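Local coordinates for protein 2-Keto-3-deoxy-(6-phospho-)gluconate aldolase (Thermoproteus tenax, PDB 2R91) that is an aldolase of the dihydrodipicolinate synthetase family, built on a TIM barrel and assembled from four chains, at residues 40-45 with 241-246; 198-203 with 225-230; 231-236 with 274-279. One frame throughout, in Å; residues are numbered along the deposited sequence.

Interaction 1. Residues 40-45 with 241-246; sequences GTTGLG and AAVYEL. With SO4 (sulfate ion), chain E.
T42 and V243 mark the closest backbone approach, with T42 CA 8.1 Å from V243 CA. Residues 40-45 form a tight loop after strand 35-38. A type I turn runs from T41 to L44, closed by L44 N to T41 O at 2.9 Å. Residues 241-246 are part of helix 239-251. At this spacing the backbones do not meet, and side chains and one water join them.

The T42 side chain faces two ways. OG1 lies beside the backbone N (chi1 -59°), which leaves CG2 anti to that N. CG2 touches V243 CG1 at 4.2 Å, a methyl-to-methyl contact. OG1 instead turns to the sulfate and donates to SO4 O4 at 2.7 Å. The backbone joins in: T42 N donates to SO4 O3 at 2.9 Å, nearly straight at 176°. One residue thus grips two sulfate oxygens.

In the second direct contact, L44 CG comes to 4.3 Å from Y244 OH. The phenol also holds a water. That water donates both to Y244 OH (2.6 Å) and to T42 O (2.7 Å), so it ties helix to loop. Y244 OH has a second partner in T9 O, a carbonyl, and so must be the donor there. The hydroxyl of this buried tyrosine therefore has two partners.

The sulfate is also hydrogen-bonded to Y128, T155 and K153. T41 OG1 binds Y128 OH and also Y101 OH of a neighbouring subunit, so the turn lies at a subunit boundary. The ion probably comes from the crystallisation liquor. Here a backbone N-H and a hydroxyl of the turn hold this anion. A Gly-Thr-Thr-Gly turn after the second barrel strand is characteristic of the dihydrodipicolinate synthetase family of TIM barrels.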
loop_
_atom_site.group_PDB
_atom_site.type_symbol
_atom_site.label_atom_id
_atom_site.label_comp_id
_atom_site.label_asym_id
_atom_site.label_seq_id
_atom_site.Cartn_x
_atom_site.Cartn_y
_atom_site.Cartn_z
ATOM N N GLY A 40 1.114 -23.959 -9.351
ATOM C CA GLY A 40 1.549 -22.615 -8.918
ATOM C C GLY A 40 0.454 -21.642 -9.303
ATOM O O GLY A 40 -0.585 -22.074 -9.801
ATOM N N THR A 41 0.655 -20.337 -9.079
ATOM C CA THR A 41 -0.373 -19.368 -9.494
ATOM C C THR A 41 -0.617 -19.423 -10.983
ATOM O O THR A 41 -1.762 -19.372 -11.431
ATOM C CB THR A 41 0.015 -17.916 -9.076
ATOM O OG1 THR A 41 0.180 -17.916 -7.672
ATOM C CG2 THR A 41 -1.077 -16.916 -9.466
ATOM N N THR A 42 0.450 -19.528 -11.771
ATOM C CA THR A 42 0.310 -19.664 -13.221
ATOM C C THR A 42 -0.516 -20.946 -13.601
ATOM O O THR A 42 -1.238 -20.939 -14.623
ATOM C CB THR A 42 1.704 -19.667 -13.915
ATOM O OG1 THR A 42 2.361 -18.437 -13.605
ATOM C CG2 THR A 42 1.587 -19.824 -15.448
ATOM N N GLY A 43 -0.403 -21.998 -12.763
ATOM C CA GLY A 43 -1.216 -23.241 -12.901
ATOM C C GLY A 43 -2.597 -23.159 -12.261
ATOM O O GLY A 43 -3.317 -24.176 -12.145
ATOM N N LEU A 44 -2.995 -21.952 -11.847
ATOM C CA LEU A 44 -4.299 -21.724 -11.205
ATOM C C LEU A 44 -4.484 -22.492 -9.890
ATOM O O LEU A 44 -5.606 -22.823 -9.527
ATOM C CB LEU A 44 -5.466 -22.077 -12.140
ATOM C CG LEU A 44 -5.737 -21.293 -13.425
ATOM C CD1 LEU A 44 -7.180 -21.430 -13.837
ATOM C CD2 LEU A 44 -5.271 -19.819 -13.365
ATOM N N GLY A 45 -3.393 -22.731 -9.177
ATOM C CA GLY A 45 -3.403 -23.595 -7.989
ATOM C C GLY A 45 -4.570 -23.427 -7.038
ATOM O O GLY A 45 -5.290 -24.383 -6.762
ATOM N N ALA A 241 -5.044 -15.727 -18.199
ATOM C CA ALA A 241 -5.642 -16.293 -19.429
ATOM C C ALA A 241 -4.754 -16.164 -20.671
ATOM O O ALA A 241 -4.713 -17.057 -21.540
ATOM C CB ALA A 241 -7.016 -15.679 -19.690
ATOM N N ALA A 242 -4.035 -15.048 -20.778
ATOM C CA ALA A 242 -3.186 -14.803 -21.938
ATOM C C ALA A 242 -2.013 -15.791 -22.061
ATOM O O ALA A 242 -1.577 -16.104 -23.172
ATOM C CB ALA A 242 -2.662 -13.292 -21.935
ATOM N N VAL A 243 -1.528 -16.309 -20.927
ATOM C CA VAL A 243 -0.394 -17.239 -20.935
ATOM C C VAL A 243 -0.677 -18.404 -21.902
ATOM O O VAL A 243 0.215 -18.835 -22.655
ATOM C CB VAL A 243 -0.071 -17.766 -19.483
ATOM C CG1 VAL A 243 0.929 -18.952 -19.514
ATOM C CG2 VAL A 243 0.468 -16.671 -18.588
ATOM N N TYR A 244 -1.923 -18.886 -21.896
ATOM C CA TYR A 244 -2.333 -20.020 -22.738
ATOM C C TYR A 244 -2.253 -19.663 -24.214
ATOM O O TYR A 244 -1.760 -20.459 -25.038
ATOM C CB TYR A 244 -3.796 -20.376 -22.452
ATOM C CG TYR A 244 -4.065 -20.996 -21.110
ATOM C CD1 TYR A 244 -4.252 -22.399 -20.987
ATOM C CD2 TYR A 244 -4.180 -20.194 -19.954
ATOM C CE1 TYR A 244 -4.520 -22.972 -19.725
ATOM C CE2 TYR A 244 -4.438 -20.757 -18.697
ATOM C CZ TYR A 244 -4.634 -22.163 -18.605
ATOM O OH TYR A 244 -4.913 -22.722 -17.355
ATOM N N GLU A 245 -2.730 -18.461 -24.559
ATOM C CA GLU A 245 -2.652 -18.023 -25.957
ATOM C C GLU A 245 -1.203 -17.779 -26.388
ATOM O O GLU A 245 -0.834 -18.088 -27.535
ATOM C CB GLU A 245 -3.564 -16.801 -26.219
ATOM C CG GLU A 245 -3.557 -16.273 -27.668
ATOM C CD GLU A 245 -4.140 -17.284 -28.662
ATOM O OE1 GLU A 245 -4.834 -18.216 -28.228
ATOM O OE2 GLU A 245 -3.884 -17.150 -29.871
ATOM N N LEU A 246 -0.375 -17.241 -25.480
ATOM C CA LEU A 246 1.056 -17.085 -25.756
ATOM C C LEU A 246 1.737 -18.436 -26.067
ATOM O O LEU A 246 2.591 -18.528 -26.959
ATOM C CB LEU A 246 1.776 -16.359 -24.613
ATOM C CG LEU A 246 1.354 -14.892 -24.392
ATOM C CD1 LEU A 246 2.048 -14.323 -23.170
ATOM C CD2 LEU A 246 1.667 -14.021 -25.654
HETATM S S SO4 E . 3.820 -18.124 -10.583
HETATM O O1 SO4 E . 4.125 -17.628 -9.214
HETATM O O2 SO4 E . 5.122 -18.068 -11.291
HETATM O O3 SO4 E . 3.120 -19.392 -10.695
HETATM O O4 SO4 E . 2.878 -17.223 -11.293
HETATM O O HOH W 1 -3.228 -22.649 -15.383
#

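Interaction 2. Residues 198-203 with 225-230; sequences ANYLPE and FLLDEI
Y200 and L201 pack against L227 and I230, and the contact is almost wholly apolar. Residues 198-203 lead into helix 202-213, with L201 at its N-cap position. Residues 225-230 belong to helix 217-237. The nearest backbone pair is L201 CA and L227 CA, 8.6 Å apart, so the side chains fill the space between.

The aliphatic pair is the tightest. L201 and I230 reach toward each other tip to tip, and L201 CD1 meets I230 CD1 at 3.7 Å. F250 of helix 239-251 touches both residues and adds to the same cluster.

The aromatic contacts centre on Y200. Its CG sits between the backbone N and the carbonyl carbon (chi1 49°), which sends the ring toward helix 217-237. I230 runs past the ring in the opposite direction and approaches it obliquely, with I230 CG2 4.1 Å from Y200 CE1. L227 crosses the tyrosine at about a right angle. Its CG is anti to the backbone N (chi1 175°), and the branch extends until L227 CD1 lies 4.2 Å from both Y200 CE1 and Y200 OH. Within its own segment, L201 CD1 lies in plane at the edge of the Y200 ring. One leucine methyl therefore meets both the tyrosine and I230.

The polar partners lie beyond the two segments. Y200 OH hydrogen-bonds to Y239 OH, and Y200 O accepts from Q251 NE2. L246 of helix 239-251 also packs on Y200.

All four touching residues are buried. Dispersion forces and the exclusion of water carry the contact between the segments. The phenol can sit in this apolar layer because its hydroxyl has a hydrogen-bonding partner in Y239.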
loop_
_atom_site.group_PDB
_atom_site.type_symbol
_atom_site.label_atom_id
_atom_site.label_comp_id
_atom_site.label_asym_id
_atom_site.label_seq_id
_atom_site.Cartn_x
_atom_site.Cartn_y
_atom_site.Cartn_z
ATOM N N ALA A 198 8.346 -19.460 -18.942
ATOM C CA ALA A 198 8.855 -20.787 -19.329
ATOM C C ALA A 198 7.776 -21.628 -20.016
ATOM O O ALA A 198 8.094 -22.598 -20.695
ATOM C CB ALA A 198 9.467 -21.533 -18.143
ATOM N N ASN A 199 6.510 -21.263 -19.843
ATOM C CA ASN A 199 5.455 -21.925 -20.601
ATOM C C ASN A 199 5.513 -21.649 -22.093
ATOM O O ASN A 199 5.317 -22.549 -22.894
ATOM C CB ASN A 199 4.063 -21.533 -20.101
ATOM C CG ASN A 199 3.735 -22.188 -18.790
ATOM O OD1 ASN A 199 3.416 -23.380 -18.757
ATOM N ND2 ASN A 199 3.869 -21.438 -17.698
ATOM N N TYR A 200 5.703 -20.376 -22.461
ATOM C CA TYR A 200 5.556 -19.986 -23.870
ATOM C C TYR A 200 6.863 -19.689 -24.581
ATOM O O TYR A 200 6.916 -19.804 -25.796
ATOM C CB TYR A 200 4.565 -18.824 -24.036
ATOM C CG TYR A 200 4.766 -17.622 -23.107
ATOM C CD1 TYR A 200 5.599 -16.562 -23.468
ATOM C CD2 TYR A 200 4.045 -17.514 -21.911
ATOM C CE1 TYR A 200 5.746 -15.438 -22.619
ATOM C CE2 TYR A 200 4.181 -16.414 -21.069
ATOM C CZ TYR A 200 5.026 -15.368 -21.443
ATOM O OH TYR A 200 5.164 -14.279 -20.607
ATOM N N LEU A 201 7.903 -19.308 -23.839
ATOM C CA LEU A 201 9.214 -19.014 -24.433
ATOM C C LEU A 201 10.376 -19.569 -23.632
ATOM O O LEU A 201 11.309 -18.837 -23.266
ATOM C CB LEU A 201 9.400 -17.478 -24.669
ATOM C CG LEU A 201 8.659 -16.977 -25.897
ATOM C CD1 LEU A 201 8.500 -15.431 -25.882
ATOM C CD2 LEU A 201 9.377 -17.471 -27.173
ATOM N N PRO A 202 10.358 -20.899 -23.373
ATOM C CA PRO A 202 11.462 -21.500 -22.626
ATOM C C PRO A 202 12.795 -21.256 -23.337
ATOM O O PRO A 202 13.812 -21.110 -22.677
ATOM C CB PRO A 202 11.112 -23.023 -22.648
ATOM C CG PRO A 202 10.160 -23.200 -23.816
ATOM C CD PRO A 202 9.340 -21.896 -23.764
ATOM N N GLU A 203 12.787 -21.245 -24.671
ATOM C CA GLU A 203 14.040 -21.069 -25.414
ATOM C C GLU A 203 14.610 -19.667 -25.204
ATOM O O GLU A 203 15.802 -19.481 -25.268
ATOM C CB GLU A 203 13.879 -21.382 -26.904
ATOM C CG GLU A 203 12.839 -20.549 -27.682
ATOM C CD GLU A 203 11.400 -21.128 -27.624
ATOM O OE1 GLU A 203 10.848 -21.269 -26.544
ATOM O OE2 GLU A 203 10.819 -21.451 -28.678
ATOM N N PHE A 225 14.397 -7.523 -22.191
ATOM C CA PHE A 225 13.528 -6.413 -22.543
ATOM C C PHE A 225 12.484 -6.856 -23.571
ATOM O O PHE A 225 11.331 -6.426 -23.530
ATOM C CB PHE A 225 14.351 -5.232 -23.094
ATOM C CG PHE A 225 15.151 -4.493 -22.041
ATOM C CD1 PHE A 225 14.791 -4.547 -20.689
ATOM C CD2 PHE A 225 16.257 -3.703 -22.418
ATOM C CE1 PHE A 225 15.548 -3.846 -19.703
ATOM C CE2 PHE A 225 17.003 -3.007 -21.459
ATOM C CZ PHE A 225 16.644 -3.069 -20.104
ATOM N N LEU A 226 12.889 -7.721 -24.491
ATOM C CA LEU A 226 11.942 -8.299 -25.444
ATOM C C LEU A 226 10.830 -9.079 -24.726
ATOM O O LEU A 226 9.654 -8.963 -25.058
ATOM C CB LEU A 226 12.683 -9.232 -26.391
ATOM C CG LEU A 226 11.980 -9.484 -27.706
ATOM C CD1 LEU A 226 11.942 -8.130 -28.565
ATOM C CD2 LEU A 226 12.684 -10.598 -28.447
ATOM N N LEU A 227 11.222 -9.888 -23.753
ATOM C CA LEU A 227 10.253 -10.602 -22.899
ATOM C C LEU A 227 9.311 -9.646 -22.161
ATOM O O LEU A 227 8.087 -9.866 -22.128
ATOM C CB LEU A 227 11.002 -11.470 -21.872
ATOM C CG LEU A 227 10.101 -12.196 -20.830
ATOM C CD1 LEU A 227 9.039 -13.073 -21.538
ATOM C CD2 LEU A 227 10.936 -13.017 -19.841
ATOM N N ASP A 228 9.871 -8.585 -21.563
ATOM C CA ASP A 228 9.056 -7.564 -20.875
ATOM C C ASP A 228 7.951 -6.980 -21.770
ATOM O O ASP A 228 6.815 -6.789 -21.334
ATOM C CB ASP A 228 9.954 -6.438 -20.325
ATOM C CG ASP A 228 10.908 -6.930 -19.261
ATOM O OD1 ASP A 228 10.611 -7.985 -18.638
ATOM O OD2 ASP A 228 11.932 -6.252 -19.020
ATOM N N GLU A 229 8.276 -6.718 -23.037
ATOM C CA GLU A 229 7.300 -6.155 -23.972
ATOM C C GLU A 229 6.161 -7.129 -24.197
ATOM O O GLU A 229 5.010 -6.740 -24.320
ATOM C CB GLU A 229 7.949 -5.907 -25.324
ATOM C CG GLU A 229 9.011 -4.811 -25.314
ATOM C CD GLU A 229 9.689 -4.629 -26.692
ATOM O OE1 GLU A 229 9.129 -5.105 -27.742
ATOM O OE2 GLU A 229 10.782 -4.004 -26.702
ATOM N N ILE A 230 6.505 -8.411 -24.267
ATOM C CA ILE A 230 5.493 -9.461 -24.489
ATOM C C ILE A 230 4.606 -9.587 -23.259
ATOM O O ILE A 230 3.387 -9.581 -23.362
ATOM C CB ILE A 230 6.182 -10.810 -24.851
ATOM C CG1 ILE A 230 6.796 -10.731 -26.265
ATOM C CG2 ILE A 230 5.162 -11.981 -24.765
ATOM C CD1 ILE A 230 7.866 -11.821 -26.562
#

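Interaction 3. Residues 231-236 with 274-279; sequences VESARH and RAAVAK
S233 meets A276 and V277 where helix 217-237 runs beside the C-terminal helices of this TIM-barrel chain. The small side chains of S233 and A276 are consistent with the close backbone approach: S233 CA and A276 CA are 6.4 Å apart. A276 CB approaches both S233 CB and S233 OG at 3.9 Å. V277 reaches in alongside, and its CG1 lies 4.4 Å from S233 CB.

S233 OG stands beside its own backbone N, opposite the carbonyl carbon (chi1 -64°). From there it makes a weak hydrogen bond to E229 O, one turn earlier. It also bonds a water that bridges to the second segment.

Further out, other pairs link the segments to the rest of the fold. R274 NE forms a salt bridge with E245 OE2, which ties helix 267-276 to helix 239-251. A234 packs on that same helix through A242 and L246. On helix 217-237, V231 CG1 lies over one face of the R235 guanidinium, and R235 makes a cation-pi contact with Y239. The H236 ring meets that of W272. E232 reaches outward to a salt bridge with R167 of a neighbouring subunit.

The direct contact is thus small and made by van der Waals packing, with one polar link: the water lies 2.8 Å from S233 OG and donates to A276 O at 2.9 Å.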
loop_
_atom_site.group_PDB
_atom_site.type_symbol
_atom_site.label_atom_id
_atom_site.label_comp_id
_atom_site.label_asym_id
_atom_site.label_seq_id
_atom_site.Cartn_x
_atom_site.Cartn_y
_atom_site.Cartn_z
ATOM N N VAL A 231 5.219 -9.690 -22.086
ATOM C CA VAL A 231 4.470 -9.677 -20.820
ATOM C C VAL A 231 3.517 -8.460 -20.667
ATOM O O VAL A 231 2.331 -8.601 -20.280
ATOM C CB VAL A 231 5.447 -9.729 -19.630
ATOM C CG1 VAL A 231 4.725 -9.557 -18.285
ATOM C CG2 VAL A 231 6.231 -11.071 -19.666
ATOM N N GLU A 232 4.042 -7.278 -20.982
ATOM C CA GLU A 232 3.266 -6.047 -20.942
ATOM C C GLU A 232 2.014 -6.118 -21.815
ATOM O O GLU A 232 0.941 -5.743 -21.366
ATOM C CB GLU A 232 4.167 -4.847 -21.316
ATOM C CG GLU A 232 5.000 -4.384 -20.135
ATOM C CD GLU A 232 6.253 -3.591 -20.516
ATOM O OE1 GLU A 232 6.321 -3.049 -21.641
ATOM O OE2 GLU A 232 7.175 -3.533 -19.654
ATOM N N SER A 233 2.131 -6.602 -23.048
ATOM C CA SER A 233 0.940 -6.730 -23.896
ATOM C C SER A 233 -0.075 -7.714 -23.287
ATOM O O SER A 233 -1.288 -7.449 -23.292
ATOM C CB SER A 233 1.288 -7.196 -25.311
ATOM O OG SER A 233 2.095 -6.237 -25.981
ATOM N N ALA A 234 0.432 -8.827 -22.760
ATOM C CA ALA A 234 -0.422 -9.879 -22.182
ATOM C C ALA A 234 -1.154 -9.404 -20.930
ATOM O O ALA A 234 -2.305 -9.718 -20.717
ATOM C CB ALA A 234 0.421 -11.129 -21.874
ATOM N N ARG A 235 -0.473 -8.632 -20.106
ATOM C CA ARG A 235 -1.069 -8.115 -18.879
ATOM C C ARG A 235 -2.242 -7.235 -19.214
ATOM O O ARG A 235 -3.189 -7.113 -18.451
ATOM C CB ARG A 235 -0.055 -7.308 -18.072
ATOM C CG ARG A 235 1.061 -8.118 -17.412
ATOM C CD ARG A 235 1.556 -7.296 -16.245
ATOM N NE ARG A 235 2.866 -7.612 -15.670
ATOM C CZ ARG A 235 3.201 -8.744 -15.048
ATOM N NH1 ARG A 235 2.355 -9.803 -14.969
ATOM N NH2 ARG A 235 4.428 -8.839 -14.531
ATOM N N HIS A 236 -2.168 -6.611 -20.379
ATOM C CA HIS A 236 -3.210 -5.706 -20.795
ATOM C C HIS A 236 -4.579 -6.414 -20.933
ATOM O O HIS A 236 -5.610 -5.828 -20.598
ATOM C CB HIS A 236 -2.755 -4.906 -22.054
ATOM C CG HIS A 236 -3.633 -3.749 -22.371
ATOM N ND1 HIS A 236 -4.288 -3.615 -23.583
ATOM C CD2 HIS A 236 -4.009 -2.685 -21.615
ATOM C CE1 HIS A 236 -5.027 -2.516 -23.561
ATOM N NE2 HIS A 236 -4.884 -1.939 -22.374
ATOM N N ARG A 274 -2.258 -11.695 -30.597
ATOM C CA ARG A 274 -1.399 -12.228 -31.655
ATOM C C ARG A 274 -0.719 -11.080 -32.410
ATOM O O ARG A 274 0.472 -11.141 -32.692
ATOM C CB ARG A 274 -2.181 -13.080 -32.653
ATOM C CG ARG A 274 -2.749 -14.395 -32.107
ATOM C CD ARG A 274 -3.852 -14.922 -33.068
ATOM N NE ARG A 274 -4.649 -16.002 -32.480
ATOM C CZ ARG A 274 -5.917 -16.264 -32.792
ATOM N NH1 ARG A 274 -6.573 -15.492 -33.670
ATOM N NH2 ARG A 274 -6.539 -17.301 -32.203
ATOM N N ALA A 275 -1.474 -10.025 -32.694
ATOM C CA ALA A 275 -0.914 -8.856 -33.398
ATOM C C ALA A 275 0.028 -8.070 -32.480
ATOM O O ALA A 275 1.078 -7.558 -32.903
ATOM C CB ALA A 275 -2.048 -7.952 -33.890
ATOM N N ALA A 276 -0.343 -7.980 -31.209
ATOM C CA ALA A 276 0.466 -7.250 -30.229
ATOM C C ALA A 276 1.876 -7.798 -30.067
ATOM O O ALA A 276 2.810 -7.039 -29.797
ATOM C CB ALA A 276 -0.231 -7.201 -28.895
ATOM N N VAL A 277 2.061 -9.102 -30.242
ATOM C CA VAL A 277 3.391 -9.671 -30.006
ATOM C C VAL A 277 4.107 -10.053 -31.314
ATOM O O VAL A 277 5.205 -10.601 -31.283
ATOM C CB VAL A 277 3.333 -10.918 -29.054
ATOM C CG1 VAL A 277 2.656 -10.558 -27.714
ATOM C CG2 VAL A 277 2.633 -12.124 -29.747
ATOM N N ALA A 278 3.469 -9.796 -32.454
ATOM C CA ALA A 278 4.013 -10.239 -33.737
ATOM C C ALA A 278 5.408 -9.649 -34.020
ATOM O O ALA A 278 6.294 -10.341 -34.512
ATOM C CB ALA A 278 3.039 -9.921 -34.865
ATOM N N LYS A 279 5.594 -8.384 -33.696
ATOM C CA LYS A 279 6.872 -7.718 -33.867
ATOM C C LYS A 279 7.955 -8.349 -32.973
ATOM O O LYS A 279 8.994 -8.806 -33.480
ATOM C CB LYS A 279 6.706 -6.231 -33.578
ATOM C CG LYS A 279 7.985 -5.491 -33.269
ATOM C CD LYS A 279 8.794 -5.206 -34.493
ATOM C CE LYS A 279 9.693 -4.005 -34.222
ATOM N NZ LYS A 279 10.730 -3.864 -35.276
HETATM O O HOH W 2 4.369 -7.076 -27.308
#

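How the interactions relate
The three contacts form one connected layer, with helix 239-251 joining them. Interactions 1 and 2 have centres 14 Å apart. They meet where L246 C lies 3.5 Å from Y200 CB, and T42 CG2 is 3.6 Å from N199 ND2. Interactions 2 and 3 share helix 217-237, with centres 11 Å apart and Y200 OH 3.5 Å from V231 CG2. Besides the E245-R274 salt bridge, interactions 1 and 3 meet at L246 CD2 and V277 CG1, 4.1 Å apart. The sulfate is bound directly in interaction 1. Interactions 2 and 3 touch helix 239-251, which faces the sulfate-binding loop. Interaction 3 is furthest from the chain's centre, about 20 Å between centres.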